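Local coordinates for uncharacterized protein with cystatin-like fold (Methylibium petroleiphilum PM1, PDB 3G16) that is of unknown function but has a SnoaL-like, cystatin-like fold of the NTF2 superfamily and forms a two-subunit assembly, at residues Pro5-Tyr19 with Glu109-Arg121. Numbering follows the deposited sequence. Where two conformers were deposited one is given.
Sequences PTLSRAAMEKVIRTY and EFDRASGLIREIR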
loop_
_atom_site.group_PDB
_atom_site.type_symbol
_atom_site.label_atom_id
_atom_site.label_comp_id
_atom_site.label_asym_id
_atom_site.label_seq_id
_atom_site.Cartn_x
_atom_site.Cartn_y
_atom_site.Cartn_z
ATOM N N PRO A 5 13.050 17.572 11.901
ATOM C CA PRO A 5 13.350 18.145 10.561
ATOM C C PRO A 5 12.278 17.837 9.525
ATOM O O PRO A 5 11.767 16.717 9.479
ATOM C CB PRO A 5 14.643 17.410 10.138
ATOM C CG PRO A 5 15.272 17.053 11.490
ATOM C CD PRO A 5 14.144 16.705 12.370
ATOM N N THR A 6 11.981 18.824 8.680
ATOM C CA THR A 6 11.149 18.601 7.513
ATOM C C THR A 6 12.079 18.257 6.358
ATOM O O THR A 6 12.901 19.082 5.944
ATOM C CB THR A 6 10.331 19.839 7.178
ATOM O OG1 THR A 6 9.428 20.051 8.250
ATOM C CG2 THR A 6 9.542 19.651 5.880
ATOM N N LEU A 7 11.951 17.032 5.897
ATOM C CA LEU A 7 12.671 16.596 4.708
ATOM C C LEU A 7 11.924 17.130 3.489
ATOM O O LEU A 7 10.676 17.110 3.463
ATOM C CB LEU A 7 12.717 15.083 4.598
ATOM C CG LEU A 7 13.389 14.407 5.770
ATOM C CD1 LEU A 7 13.383 12.882 5.593
ATOM C CD2 LEU A 7 14.835 14.902 6.027
ATOM N N SER A 8 12.649 17.598 2.480
ATOM C CA SER A 8 12.001 18.021 1.241
ATOM C C SER A 8 11.443 16.836 0.484
ATOM O O SER A 8 11.898 15.689 0.625
ATOM C CB SER A 8 12.987 18.767 0.342
ATOM O OG SER A 8 13.930 17.877 -0.206
ATOM N N ARG A 9 10.458 17.092 -0.360
ATOM C CA ARG A 9 9.917 16.016 -1.181
ATOM C C ARG A 9 11.001 15.476 -2.096
ATOM O O ARG A 9 11.113 14.278 -2.268
ATOM C CB ARG A 9 8.692 16.439 -2.002
ATOM C CG ARG A 9 8.906 17.367 -3.183
ATOM C CD ARG A 9 7.630 17.383 -4.098
ATOM N NE ARG A 9 6.497 17.113 -3.239
ATOM C CZ ARG A 9 5.641 16.104 -3.327
ATOM N NH1 ARG A 9 5.579 15.298 -4.394
ATOM N NH2 ARG A 9 4.755 16.013 -2.365
ATOM N N ALA A 10 11.808 16.354 -2.673
ATOM C CA ALA A 10 12.902 15.948 -3.560
ATOM C C ALA A 10 13.895 15.034 -2.867
ATOM O O ALA A 10 14.402 14.095 -3.458
ATOM C CB ALA A 10 13.632 17.167 -4.122
ATOM N N ALA A 11 14.223 15.352 -1.619
ATOM C CA ALA A 11 15.166 14.522 -0.869
ATOM C C ALA A 11 14.652 13.117 -0.682
ATOM O O ALA A 11 15.398 12.153 -0.764
ATOM C CB ALA A 11 15.442 15.189 0.459
HETATM N N MSE A 12 13.385 12.991 -0.352
HETATM C CA MSE A 12 12.780 11.662 -0.147
HETATM C C MSE A 12 12.699 10.908 -1.451
HETATM O O MSE A 12 13.025 9.726 -1.528
HETATM C CB MSE A 12 11.408 11.798 0.525
HETATM C CG MSE A 12 11.550 12.113 2.000
HETATM SE SE MSE A 12 9.821 12.067 2.905
HETATM C CE MSE A 12 9.316 13.712 2.375
ATOM N N GLU A 13 12.338 11.613 -2.517
ATOM C CA GLU A 13 12.266 10.957 -3.817
ATOM C C GLU A 13 13.633 10.439 -4.235
ATOM O O GLU A 13 13.737 9.347 -4.776
ATOM C CB GLU A 13 11.750 11.916 -4.886
ATOM C CG GLU A 13 11.615 11.264 -6.208
ATOM C CD GLU A 13 10.903 12.104 -7.232
ATOM O OE1 GLU A 13 10.334 13.156 -6.840
ATOM O OE2 GLU A 13 10.911 11.706 -8.428
ATOM N N LYS A 14 14.683 11.218 -3.996
ATOM C CA LYS A 14 16.035 10.832 -4.373
ATOM C C LYS A 14 16.467 9.570 -3.658
ATOM O O LYS A 14 17.050 8.668 -4.282
ATOM C CB LYS A 14 17.026 11.981 -4.143
ATOM C CG LYS A 14 16.858 13.079 -5.179
ATOM C CD LYS A 14 17.610 14.357 -4.831
ATOM C CE LYS A 14 17.149 15.537 -5.670
ATOM N NZ LYS A 14 17.483 16.776 -5.107
ATOM N N VAL A 15 16.208 9.477 -2.347
ATOM C CA VAL A 15 16.566 8.254 -1.644
ATOM C C VAL A 15 15.788 7.040 -2.156
ATOM O O VAL A 15 16.354 5.958 -2.380
ATOM C CB VAL A 15 16.318 8.436 -0.139
ATOM C CG1 VAL A 15 16.502 7.131 0.647
ATOM C CG2 VAL A 15 17.263 9.514 0.427
ATOM N N ILE A 16 14.492 7.208 -2.397
ATOM C CA ILE A 16 13.675 6.108 -2.892
ATOM C C ILE A 16 14.149 5.630 -4.264
ATOM O O ILE A 16 14.310 4.420 -4.500
ATOM C CB ILE A 16 12.207 6.529 -2.908
ATOM C CG1 ILE A 16 11.657 6.492 -1.480
ATOM C CG2 ILE A 16 11.389 5.616 -3.879
ATOM C CD1 ILE A 16 10.277 7.208 -1.301
ATOM N N ARG A 17 14.443 6.558 -5.151
ATOM C CA ARG A 17 14.850 6.126 -6.466
ATOM C C ARG A 17 16.271 5.472 -6.429
ATOM O O ARG A 17 16.568 4.535 -7.201
ATOM C CB ARG A 17 14.819 7.285 -7.460
ATOM C CG ARG A 17 13.388 7.794 -7.718
ATOM C CD ARG A 17 13.330 8.707 -8.965
ATOM N NE ARG A 17 11.983 9.218 -9.178
ATOM C CZ ARG A 17 10.973 8.570 -9.766
ATOM N NH1 ARG A 17 11.096 7.322 -10.261
ATOM N NH2 ARG A 17 9.807 9.196 -9.876
ATOM N N THR A 18 17.150 5.998 -5.566
ATOM C CA THR A 18 18.458 5.401 -5.410
ATOM C C THR A 18 18.304 3.939 -4.912
ATOM O O THR A 18 18.995 3.030 -5.312
ATOM C CB THR A 18 19.338 6.180 -4.435
ATOM O OG1 THR A 18 19.516 7.506 -4.956
ATOM C CG2 THR A 18 20.716 5.510 -4.269
ATOM N N TYR A 19 17.380 3.738 -3.974
ATOM C CA TYR A 19 17.105 2.437 -3.400
ATOM C C TYR A 19 16.685 1.449 -4.503
ATOM O O TYR A 19 17.222 0.372 -4.613
ATOM C CB TYR A 19 16.042 2.551 -2.280
ATOM C CG TYR A 19 15.415 1.255 -1.853
ATOM C CD1 TYR A 19 16.177 0.159 -1.433
ATOM C CD2 TYR A 19 14.064 1.164 -1.783
ATOM C CE1 TYR A 19 15.564 -1.019 -1.042
ATOM C CE2 TYR A 19 13.435 -0.014 -1.385
ATOM C CZ TYR A 19 14.202 -1.106 -1.026
ATOM O OH TYR A 19 13.536 -2.259 -0.595
ATOM N N GLU A 109 8.615 4.897 5.805
ATOM C CA GLU A 109 8.878 5.918 6.794
ATOM C C GLU A 109 10.315 6.369 6.703
ATOM O O GLU A 109 11.216 5.557 6.632
ATOM C CB GLU A 109 8.653 5.413 8.214
ATOM C CG GLU A 109 7.247 4.931 8.512
ATOM C CD GLU A 109 7.019 4.623 9.964
ATOM O OE1 GLU A 109 7.965 4.620 10.761
ATOM O OE2 GLU A 109 5.831 4.321 10.264
ATOM N N PHE A 110 10.520 7.696 6.756
ATOM C CA PHE A 110 11.842 8.263 6.867
ATOM C C PHE A 110 12.197 8.595 8.295
ATOM O O PHE A 110 11.354 8.960 9.108
ATOM C CB PHE A 110 11.951 9.526 6.005
ATOM C CG PHE A 110 12.130 9.214 4.553
ATOM C CD1 PHE A 110 11.019 8.881 3.762
ATOM C CD2 PHE A 110 13.366 9.197 3.968
ATOM C CE1 PHE A 110 11.192 8.568 2.436
ATOM C CE2 PHE A 110 13.522 8.893 2.631
ATOM C CZ PHE A 110 12.445 8.573 1.881
ATOM N N ASP A 111 13.479 8.435 8.566
ATOM C CA ASP A 111 14.124 8.985 9.770
ATOM C C ASP A 111 14.463 10.443 9.411
ATOM O O ASP A 111 15.365 10.697 8.627
ATOM C CB ASP A 111 15.391 8.214 10.090
ATOM C CG ASP A 111 16.193 8.822 11.191
ATOM O OD1 ASP A 111 15.631 9.154 12.256
ATOM O OD2 ASP A 111 17.388 9.008 11.018
ATOM N N ARG A 112 13.756 11.375 10.021
ATOM C CA ARG A 112 13.975 12.807 9.744
ATOM C C ARG A 112 15.377 13.272 10.126
ATOM O O ARG A 112 15.908 14.169 9.474
ATOM C CB ARG A 112 12.966 13.653 10.474
ATOM C CG ARG A 112 11.509 13.441 10.073
ATOM C CD ARG A 112 10.611 14.087 11.115
ATOM N NE ARG A 112 9.176 13.989 10.868
ATOM C CZ ARG A 112 8.460 14.884 10.211
ATOM N NH1 ARG A 112 9.021 15.940 9.649
ATOM N NH2 ARG A 112 7.132 14.739 10.099
ATOM N N ALA A 113 15.967 12.638 11.142
ATOM C CA ALA A 113 17.263 13.045 11.666
ATOM C C ALA A 113 18.401 12.696 10.727
ATOM O O ALA A 113 19.491 13.266 10.877
ATOM C CB ALA A 113 17.491 12.404 13.055
ATOM N N SER A 114 18.198 11.783 9.774
ATOM C CA SER A 114 19.235 11.411 8.822
ATOM C C SER A 114 18.822 11.575 7.369
ATOM O O SER A 114 19.698 11.639 6.511
ATOM C CB SER A 114 19.692 9.953 9.054
ATOM O OG SER A 114 18.651 9.053 8.711
ATOM N N GLY A 115 17.524 11.587 7.069
ATOM C CA GLY A 115 17.022 11.699 5.721
ATOM C C GLY A 115 17.009 10.370 4.998
ATOM O O GLY A 115 16.773 10.313 3.785
ATOM N N LEU A 116 17.129 9.276 5.760
ATOM C CA LEU A 116 17.157 7.931 5.194
ATOM C C LEU A 116 15.934 7.130 5.624
ATOM O O LEU A 116 15.214 7.508 6.512
ATOM C CB LEU A 116 18.429 7.216 5.619
ATOM C CG LEU A 116 19.666 8.040 5.252
ATOM C CD1 LEU A 116 20.947 7.093 5.717
ATOM C CD2 LEU A 116 19.856 8.307 3.722
ATOM N N ILE A 117 15.687 6.013 4.939
ATOM C CA ILE A 117 14.517 5.177 5.203
ATOM C C ILE A 117 14.720 4.402 6.490
ATOM O O ILE A 117 15.777 3.785 6.684
ATOM C CB ILE A 117 14.274 4.220 4.040
ATOM C CG1 ILE A 117 13.938 5.010 2.764
ATOM C CG2 ILE A 117 13.126 3.284 4.380
ATOM C CD1 ILE A 117 13.979 4.184 1.480
ATOM N N ARG A 118 13.705 4.394 7.342
ATOM C CA ARG A 118 13.761 3.613 8.599
ATOM C C ARG A 118 12.865 2.390 8.586
ATOM O O ARG A 118 13.094 1.477 9.343
ATOM C CB ARG A 118 13.459 4.493 9.828
ATOM C CG ARG A 118 12.053 4.891 9.972
ATOM C CD ARG A 118 11.853 5.725 11.227
ATOM N NE ARG A 118 10.462 6.006 11.455
ATOM C CZ ARG A 118 10.037 6.894 12.328
ATOM N NH1 ARG A 118 10.902 7.615 13.050
ATOM N NH2 ARG A 118 8.746 7.080 12.485
ATOM N N GLU A 119 11.860 2.367 7.732
ATOM C CA GLU A 119 10.931 1.242 7.705
ATOM C C GLU A 119 10.182 1.210 6.403
ATOM O O GLU A 119 9.821 2.257 5.869
ATOM C CB GLU A 119 9.923 1.403 8.842
ATOM C CG GLU A 119 8.964 0.240 9.014
ATOM C CD GLU A 119 8.120 0.376 10.256
ATOM O OE1 GLU A 119 8.691 0.258 11.372
ATOM O OE2 GLU A 119 6.921 0.651 10.138
ATOM N N ILE A 120 9.904 -0.010 5.925
ATOM C CA ILE A 120 9.059 -0.230 4.737
ATOM C C ILE A 120 8.049 -1.312 5.104
ATOM O O ILE A 120 8.433 -2.327 5.723
ATOM C CB ILE A 120 9.846 -0.624 3.469
ATOM C CG1 ILE A 120 10.918 0.428 3.156
ATOM C CG2 ILE A 120 8.877 -0.859 2.303
ATOM C CD1 ILE A 120 11.787 0.081 1.961
ATOM N N ARG A 121 6.776 -1.090 4.799
ATOM C CA ARG A 121 5.695 -2.070 5.044
ATOM C C ARG A 121 5.058 -2.338 3.694
ATOM O O ARG A 121 4.435 -1.440 3.136
ATOM C CB ARG A 121 4.699 -1.510 6.045
ATOM C CG ARG A 121 5.314 -1.159 7.396
ATOM C CD ARG A 121 4.276 -0.824 8.442
ATOM N NE ARG A 121 3.400 0.285 8.122
ATOM C CZ ARG A 121 3.733 1.568 8.264
ATOM N NH1 ARG A 121 4.931 1.934 8.687
ATOM N NH2 ARG A 121 2.842 2.507 7.996
HETATM O O HOH W 1 7.448 18.015 8.353
HETATM O O HOH W 2 16.288 12.305 2.153
#
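Met12, a selenomethionine, lies across one face of the Phe110 ring: its CG stands 3.5 Å from the ring centroid, almost on the normal, a CH-pi contact. Its SE, 3.5 Å from Phe110 CD1, approaches the ring obliquely, a Met-aromatic contact. Val15 CB and Ile16 CG1 meet the same ring at its edge, near its plane, while Leu7 CD1 reaches Phe110 CB at 3.7 Å. Leu7 CD1 and Met12 CG lie on the same side of the ring plane. Next along the helix, Val15 splits its branches: CG1, anti to the backbone N (chi1 173°), packs against Ile117 CG1 at 3.9 Å, and CG2 rests on Gly115 O. One turn further, Tyr19 meets Ile120 CD1 obliquely through its CE2; its hydroxyl is hydrogen-bonded to Trp62, and an unknown ligand is bound about 4 Å from its side chain. This is the helix-on-sheet packing of the cystatin-like fold, with the N-terminal helix laid over the hairpin of strands 100-111 and 116-124 and its 9-19 part running at 73° to strand 116-121. At the hairpin turn, the extended Arg112 side chain crosses Pro5 at a slant, and its NH1 gives Pro5 O a hydrogen bond of 2.9 Å (163° at the hydrogen). The oxygen lies in the guanidinium plane, although the donor stands above the carbonyl plane. A water accepts from the same NH1 and joins it to Thr6 OG1, while Arg112 NH2 bonds to Glu83 O. Pro5 CB packs 3.5 Å from Arg112 O, and Leu7 CD2 touches that oxygen as well. A second water donates to Gly115 O at 2.6 Å and, weakly, to Ala11 O, bridging turn and helix.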